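Local coordinates for protein putative methyltransferase (Emericella variicolor, PDB 7DMB) that probably transfers methyl groups from S-adenosylmethionine as a trans-acting partner of a polyketide synthase in calbistrin biosynthesis, at residues 154-158 and 159-163. Numbering follows the deposited sequence.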
loop_
_atom_site.group_PDB
_atom_site.type_symbol
_atom_site.label_atom_id
_atom_site.label_comp_id
_atom_site.label_asym_id
_atom_site.label_seq_id
_atom_site.Cartn_x
_atom_site.Cartn_y
_atom_site.Cartn_z
ATOM N N VAL A 154 -17.922 9.589 -14.410
ATOM C CA VAL A 154 -18.685 9.279 -15.623
ATOM C C VAL A 154 -17.750 9.028 -16.801
ATOM O O VAL A 154 -17.872 8.016 -17.495
ATOM C CB VAL A 154 -19.699 10.395 -15.940
ATOM C CG1 VAL A 154 -20.265 10.217 -17.384
ATOM C CG2 VAL A 154 -20.836 10.406 -14.894
ATOM N N ASP A 155 -16.805 9.939 -17.047
ATOM C CA ASP A 155 -15.797 9.689 -18.075
ATOM C C ASP A 155 -15.065 8.376 -17.837
ATOM O O ASP A 155 -14.631 7.731 -18.794
ATOM C CB ASP A 155 -14.775 10.824 -18.127
ATOM C CG ASP A 155 -15.291 12.046 -18.855
ATOM O OD1 ASP A 155 -16.416 12.001 -19.383
ATOM O OD2 ASP A 155 -14.565 13.061 -18.893
ATOM N N ILE A 156 -14.917 7.963 -16.580
ATOM C CA ILE A 156 -14.201 6.721 -16.315
ATOM C C ILE A 156 -15.094 5.514 -16.603
ATOM O O ILE A 156 -14.716 4.626 -17.379
ATOM C CB ILE A 156 -13.643 6.709 -14.878
ATOM C CG1 ILE A 156 -12.587 7.813 -14.701
ATOM C CG2 ILE A 156 -13.061 5.319 -14.532
ATOM C CD1 ILE A 156 -12.235 8.123 -13.260
ATOM N N VAL A 157 -16.304 5.472 -16.027
ATOM C CA VAL A 157 -17.144 4.288 -16.252
ATOM C C VAL A 157 -17.659 4.227 -17.679
ATOM O O VAL A 157 -18.079 3.156 -18.134
ATOM C CB VAL A 157 -18.348 4.199 -15.294
ATOM C CG1 VAL A 157 -17.901 4.237 -13.836
ATOM C CG2 VAL A 157 -19.374 5.290 -15.611
ATOM N N GLU A 158 -17.642 5.335 -18.408
ATOM C CA GLU A 158 -18.038 5.281 -19.804
ATOM C C GLU A 158 -16.861 5.075 -20.752
ATOM O O GLU A 158 -17.055 5.122 -21.974
ATOM C CB GLU A 158 -18.819 6.536 -20.174
ATOM C CG GLU A 158 -20.076 6.665 -19.315
ATOM C CD GLU A 158 -21.125 7.597 -19.885
ATOM O OE1 GLU A 158 -20.826 8.363 -20.838
ATOM O OE2 GLU A 158 -22.258 7.563 -19.361
ATOM N N GLY A 159 -15.657 4.838 -20.227
ATOM C CA GLY A 159 -14.529 4.443 -21.063
ATOM C C GLY A 159 -13.878 5.549 -21.857
ATOM O O GLY A 159 -13.238 5.271 -22.874
ATOM N N ARG A 160 -14.017 6.802 -21.424
ATOM C CA ARG A 160 -13.368 7.925 -22.086
ATOM C C ARG A 160 -12.047 8.320 -21.437
ATOM O O ARG A 160 -11.217 8.947 -22.099
ATOM C CB ARG A 160 -14.307 9.139 -22.114
ATOM C CG ARG A 160 -15.438 9.025 -23.153
ATOM C CD ARG A 160 -16.191 10.325 -23.330
ATOM N NE ARG A 160 -16.889 10.698 -22.098
ATOM C CZ ARG A 160 -18.074 10.213 -21.725
ATOM N NH1 ARG A 160 -18.703 9.324 -22.485
ATOM N NH2 ARG A 160 -18.632 10.613 -20.589
ATOM N N VAL A 161 -11.823 7.972 -20.173
ATOM C CA VAL A 161 -10.555 8.264 -19.524
ATOM C C VAL A 161 -10.272 7.158 -18.516
ATOM O O VAL A 161 -11.192 6.566 -17.934
ATOM C CB VAL A 161 -10.544 9.680 -18.874
ATOM C CG1 VAL A 161 -11.369 9.731 -17.609
ATOM C CG2 VAL A 161 -9.103 10.137 -18.574
ATOM N N LYS A 162 -8.986 6.853 -18.344
ATOM C CA LYS A 162 -8.556 5.855 -17.377
ATOM C C LYS A 162 -8.435 6.483 -15.992
ATOM O O LYS A 162 -8.074 7.651 -15.856
ATOM C CB LYS A 162 -7.209 5.253 -17.790
ATOM C CG LYS A 162 -7.186 4.648 -19.186
ATOM C CD LYS A 162 -7.822 3.261 -19.190
ATOM C CE LYS A 162 -7.808 2.644 -20.577
ATOM N NZ LYS A 162 -8.390 1.295 -20.510
ATOM N N LEU A 163 -8.742 5.688 -14.961
ATOM C CA LEU A 163 -8.507 6.116 -13.582
ATOM C C LEU A 163 -7.033 6.435 -13.328
ATOM O O LEU A 163 -6.709 7.471 -12.745
ATOM C CB LEU A 163 -8.971 5.037 -12.603
ATOM C CG LEU A 163 -8.766 5.366 -11.119
ATOM C CD1 LEU A 163 -9.616 6.575 -10.700
ATOM C CD2 LEU A 163 -9.076 4.182 -10.210
HETATM O O HOH W 1 -15.280 13.467 -21.704
HETATM O O HOH W 2 -12.075 4.014 -17.862
#
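Arg160 N bonds to Asp155 O and Gly159 N to Ile156 O in a Schellman motif that ends helix 140-157 and turns the chain toward helix 163-168. Gly159, lacking a side chain, adopts the positive phi (77°) of the C-prime position easily. Arg160 N lies 2.9 Å from Asp155 O, nearly in line with the C=O bond, though the N-H itself is bent (145°); Val161 N meets the same oxygen from above the carbonyl plane, so two amides satisfy one helix-end acceptor. Water 2 bridges helix end and loop, donating to Ile156 O and Val161 O.

The tightly packed side is apolar. Ile156 CG1 lies 3.7 Å from Val161 CG1 of the loop, and Ile156 CD1 extends to Leu163 CD1 at the start of helix 163-168; apolar chains suit this more buried side, where Phe87 of helix 85-101 also touches Ile156.

On the outer side, a salt-bridge network replaces close packing: the long, charged Arg160 spans two acids at an exposed edge. Its chain bends at chi3 (-65°), bringing the guanidinium edge to both carboxylates, which stand nearly perpendicular to it. NE and NH2 share Asp155 OD1, and NE also donates to water 1. Thr81 N holds Glu158 OE2, which should steady the carboxylate. Arg160 NH2 reaches Glu158 OE1 at 3.2 Å. Through its anti lone pair, Glu158 OE1 also accepts from Arg160 NH1 at 2.9 Å.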